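Local atomic coordinates of ethyl tert-butyl ether degradation EthD protein (PDB entry 3BF4), a protein that is of unknown function but belongs to the EthD family, whose members are loosely assigned an oxidoreductase activity, and has a ferredoxin-like fold. Residues 22-27 and 79-84; 28-33 and 109-114. The protein carries 3 engineered substitutions. One frame throughout, in Å; residues are numbered along the deposited sequence. Where two conformers were deposited one is given.

Contact 1: 22-27 and 79-84; sequences KVNVMY and MCAFIC. With EDO (1,2-ethanediol), chain C.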
# COMPACT_ATOMS: atom_id res chain seq x y z
N LYS A 22 5.58 5.66 -5.10
CA LYS A 22 4.85 5.48 -3.85
C LYS A 22 5.86 4.85 -2.90
O LYS A 22 6.40 3.79 -3.21
CB LYS A 22 3.67 4.55 -4.12
CG LYS A 22 2.71 4.28 -2.98
CD LYS A 22 1.41 3.68 -3.55
CE LYS A 22 0.43 3.28 -2.46
NZ LYS A 22 0.90 2.10 -1.68
N VAL A 23 6.16 5.53 -1.79
CA VAL A 23 7.07 5.01 -0.76
C VAL A 23 6.15 4.45 0.34
O VAL A 23 5.42 5.20 0.95
CB VAL A 23 8.01 6.08 -0.20
CG1 VAL A 23 8.93 5.47 0.88
CG2 VAL A 23 8.84 6.71 -1.32
N ASN A 24 6.22 3.14 0.56
CA ASN A 24 5.41 2.41 1.53
C ASN A 24 6.21 2.11 2.79
O ASN A 24 7.32 1.59 2.69
CB ASN A 24 5.00 1.06 0.92
CG ASN A 24 4.16 1.22 -0.34
OD1 ASN A 24 3.09 1.80 -0.30
ND2 ASN A 24 4.63 0.67 -1.46
N VAL A 25 5.67 2.48 3.96
CA VAL A 25 6.28 2.11 5.25
C VAL A 25 5.21 1.22 5.89
O VAL A 25 4.06 1.64 6.05
CB VAL A 25 6.62 3.30 6.12
CG1 VAL A 25 7.36 2.83 7.39
CG2 VAL A 25 7.47 4.30 5.34
N MSE A 26 5.59 -0.01 6.22
CA MSE A 26 4.66 -1.04 6.67
C MSE A 26 5.18 -1.71 7.94
O MSE A 26 6.22 -2.35 7.91
CB MSE A 26 4.49 -2.04 5.53
CG MSE A 26 4.08 -1.36 4.23
SE MSE A 26 4.10 -2.48 2.67
CE MSE A 26 5.99 -2.96 2.63
N TYR A 27 4.45 -1.54 9.05
CA TYR A 27 4.85 -2.04 10.36
C TYR A 27 4.18 -3.37 10.61
O TYR A 27 2.96 -3.38 10.80
CB TYR A 27 4.46 -1.03 11.46
CG TYR A 27 5.18 0.28 11.35
CD1 TYR A 27 6.33 0.53 12.10
CD2 TYR A 27 4.72 1.29 10.48
CE1 TYR A 27 7.01 1.76 12.01
CE2 TYR A 27 5.39 2.51 10.38
CZ TYR A 27 6.54 2.74 11.14
OH TYR A 27 7.19 3.94 11.04
N MSE A 79 0.31 1.17 8.31
CA MSE A 79 0.98 1.41 7.04
C MSE A 79 0.77 2.85 6.64
O MSE A 79 -0.22 3.45 7.03
CB MSE A 79 0.43 0.52 5.92
CG MSE A 79 0.46 -0.96 6.18
SE MSE A 79 -0.41 -1.95 4.74
CE MSE A 79 0.74 -1.50 3.24
N CYS A 80 1.73 3.41 5.92
CA CYS A 80 1.58 4.73 5.31
C CYS A 80 2.17 4.67 3.92
O CYS A 80 2.87 3.72 3.57
CB CYS A 80 2.27 5.86 6.09
SG CYS A 80 4.06 5.92 5.92
N ALA A 81 1.89 5.71 3.14
CA ALA A 81 2.48 5.86 1.82
C ALA A 81 2.74 7.32 1.52
O ALA A 81 1.91 8.16 1.82
CB ALA A 81 1.60 5.23 0.75
N PHE A 82 3.91 7.61 0.94
CA PHE A 82 4.28 8.93 0.47
C PHE A 82 4.29 8.85 -1.06
O PHE A 82 5.05 8.07 -1.64
CB PHE A 82 5.67 9.33 0.99
CG PHE A 82 5.77 9.29 2.48
CD1 PHE A 82 5.27 10.35 3.25
CD2 PHE A 82 6.33 8.20 3.13
CE1 PHE A 82 5.34 10.32 4.66
CE2 PHE A 82 6.41 8.16 4.53
CZ PHE A 82 5.91 9.22 5.30
N ILE A 83 3.41 9.62 -1.69
CA ILE A 83 3.29 9.71 -3.14
C ILE A 83 4.21 10.86 -3.53
O ILE A 83 4.03 12.00 -3.05
CB ILE A 83 1.81 9.90 -3.59
CG1 ILE A 83 1.04 8.58 -3.41
CG2 ILE A 83 1.70 10.35 -5.06
CD1 ILE A 83 0.91 8.10 -1.96
N CYS A 84 5.22 10.55 -4.34
CA CYS A 84 6.27 11.48 -4.75
C CYS A 84 6.46 11.46 -6.26
O CYS A 84 6.46 10.38 -6.87
CB CYS A 84 7.59 11.07 -4.09
SG CYS A 84 7.47 10.96 -2.26
C1 EDO C . 6.58 6.81 8.48
O1 EDO C . 6.20 5.47 8.86
C2 EDO C . 8.09 7.04 8.50
O2 EDO C . 8.74 6.17 9.44
O HOH W 1 1.69 1.40 2.42
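In the middle of the four-stranded antiparallel sheet, strands 21-28 and 76-84 run side by side, and the hydrogen-bonded pairs Val23-Phe82 and Val25-Cys80 join them. Val23 N gives a nearly straight bond to Phe82 O (2.8 Å, 173° at the hydrogen), while Val25 N reaches Cys80 O (3.1 Å) from above the carbonyl plane.

On the face carrying Val23, Val25, Cys80 and Phe82, which helix 37-52 covers, Cys80 SG lies against Val25 CB (3.7 Å) and Val25 CG2 meets the edge of the Phe82 ring. A 1,2-ethanediol, probably from the crystallisation liquor, sits beside them, its O1 in the plane of the Tyr27 ring and hydrogen-bonded to Tyr27 OH (2.8 Å).

The face of Lys22, Asn24, Met26 and Met79 turns to the second subunit. Met79 CE presses tightly on Met26 CG (3.5 Å). The extended Lys22 chain passes over Ala81 CB and turns at chi4 (-70°), bringing NZ onto an in-plane lone pair of Asn24 OD1 (2.6 Å); NZ also forms a salt bridge with Glu62 of the second subunit. A water joins OD1 to Cys80 O. A ferredoxin-like sheet between a helix and a second subunit is consistent with the dimeric alpha+beta barrel.

Contact 2: 28-33 and 109-114; sequences PYTEGA and TDIAPV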
# COMPACT_ATOMS: atom_id res chain seq x y z
N PRO A 28 4.95 -4.49 10.60
CA PRO A 28 4.35 -5.81 10.82
C PRO A 28 3.65 -5.92 12.18
O PRO A 28 4.16 -5.39 13.19
CB PRO A 28 5.56 -6.76 10.80
CG PRO A 28 6.60 -6.04 10.09
CD PRO A 28 6.41 -4.62 10.41
N TYR A 29 2.49 -6.57 12.18
CA TYR A 29 1.72 -6.81 13.40
C TYR A 29 2.47 -7.85 14.22
O TYR A 29 2.81 -8.91 13.69
CB TYR A 29 0.30 -7.33 13.07
CG TYR A 29 -0.58 -7.65 14.28
CD1 TYR A 29 -1.46 -6.69 14.81
CD2 TYR A 29 -0.55 -8.91 14.88
CE1 TYR A 29 -2.28 -6.99 15.92
CE2 TYR A 29 -1.36 -9.22 15.99
CZ TYR A 29 -2.22 -8.26 16.51
OH TYR A 29 -3.02 -8.57 17.60
N THR A 30 2.73 -7.52 15.48
CA THR A 30 3.40 -8.42 16.43
C THR A 30 2.53 -8.42 17.70
O THR A 30 2.36 -7.37 18.33
CB THR A 30 4.85 -7.95 16.73
OG1 THR A 30 5.49 -7.51 15.51
CG2 THR A 30 5.64 -9.07 17.38
N GLU A 31 1.95 -9.59 18.04
CA GLU A 31 1.05 -9.77 19.20
C GLU A 31 1.58 -9.14 20.49
O GLU A 31 2.65 -9.54 20.98
CB GLU A 31 0.76 -11.26 19.44
N GLY A 32 0.88 -8.13 21.00
CA GLY A 32 1.27 -7.42 22.23
C GLY A 32 2.24 -6.26 22.10
O GLY A 32 2.37 -5.48 23.05
N ALA A 33 2.92 -6.13 20.95
CA ALA A 33 3.91 -5.05 20.72
C ALA A 33 3.25 -3.67 20.68
O ALA A 33 2.09 -3.54 20.30
CB ALA A 33 4.69 -5.28 19.43
N THR A 109 6.61 3.38 18.62
CA THR A 109 6.70 1.94 18.43
C THR A 109 8.12 1.37 18.52
O THR A 109 9.11 2.09 18.28
CB THR A 109 6.13 1.52 17.03
OG1 THR A 109 6.00 0.09 16.94
CG2 THR A 109 7.04 2.02 15.85
N ASP A 110 8.23 0.08 18.86
CA ASP A 110 9.50 -0.67 18.81
C ASP A 110 9.52 -1.63 17.61
O ASP A 110 10.46 -2.43 17.47
CB ASP A 110 9.76 -1.43 20.13
CG ASP A 110 10.22 -0.52 21.27
OD1 ASP A 110 10.97 0.46 21.04
OD2 ASP A 110 9.85 -0.81 22.43
N ILE A 111 8.53 -1.53 16.72
CA ILE A 111 8.44 -2.38 15.52
C ILE A 111 9.30 -1.76 14.40
O ILE A 111 9.13 -0.58 14.08
CB ILE A 111 6.96 -2.53 15.03
CG1 ILE A 111 6.09 -3.15 16.15
CG2 ILE A 111 6.90 -3.36 13.75
CD1 ILE A 111 4.62 -3.37 15.79
N ALA A 112 10.21 -2.56 13.84
CA ALA A 112 11.05 -2.15 12.71
C ALA A 112 10.16 -2.28 11.45
O ALA A 112 9.67 -3.39 11.16
CB ALA A 112 12.29 -3.04 12.59
N PRO A 113 9.93 -1.17 10.73
CA PRO A 113 9.09 -1.26 9.54
C PRO A 113 9.80 -1.83 8.32
O PRO A 113 11.04 -1.86 8.25
CB PRO A 113 8.71 0.20 9.27
CG PRO A 113 9.83 0.97 9.81
CD PRO A 113 10.40 0.21 10.95
N VAL A 114 8.99 -2.32 7.38
CA VAL A 114 9.43 -2.77 6.07
C VAL A 114 9.17 -1.54 5.17
O VAL A 114 8.09 -0.95 5.22
CB VAL A 114 8.65 -4.00 5.59
CG1 VAL A 114 9.10 -4.44 4.19
CG2 VAL A 114 8.82 -5.15 6.59
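A backbone carbonyl faces hydrocarbon here: Pro28 O lies 3.3 Å from Ile111 CD1 and 3.5 Å from Ile111 CG2, close to both methyl ends of one side chain. The two segments, loops for most of their length, are joined by packing rather than by backbone pairing, and Ile111 is the one buried residue among those that touch.

Its branches divide the work. CG2, anti to the backbone N, packs on the proline ring at Pro28 CD (3.6 Å), whereas CG1 lies beside the backbone N (chi1 -59°) and extends fully through chi2 to carry CD1 across to Ala33 CB (4.1 Å). The Ile111 side chain thus spans from the end of strand 21-28 to the far side of the following loop. Pro28 CD also approaches Ala112 O, and Pro28 CG touches Val114 CG2.

Each loop is shaped from within. Thr30 OG1 makes a weak bond back to Pro28 O, and a type II beta turn closes with Ala33 N bonded to Thr30 O (3.0 Å), returning Ala33 toward Ile111; Gly32 takes the positive phi (86°) of this turn. In segment 109-114, Ile111 N donates to Thr109 OG1 (3.0 Å) in an ST turn, and the same hydroxyl is hydrogen-bonded to Arg34 O, just beyond segment 28-33. An isoleucine closing an ST turn and packed on a proline and a type II turn joins surface loops at one end of the ferredoxin-like sheet.

From the N terminus, strand 21-28 supplies the first half of contact 1 and runs straight into 28-33, the first half of contact 2. After helix 37-52 and strand 58-66 the chain returns as 79-84, closing contact 1 across 51 intervening residues; helix 87-103 follows, and 109-114 then closes contact 2 across 75. The two closures therefore cross. Contact 1 joins central strands, while contact 2 ties the loop leaving one of them to the loop entering strand 114-120, outermost within the chain. They meet where Met26 O probably accepts a hydrogen bond from Val114 N (2.8 Å) and where Pro113 packs against Val25 and Tyr27.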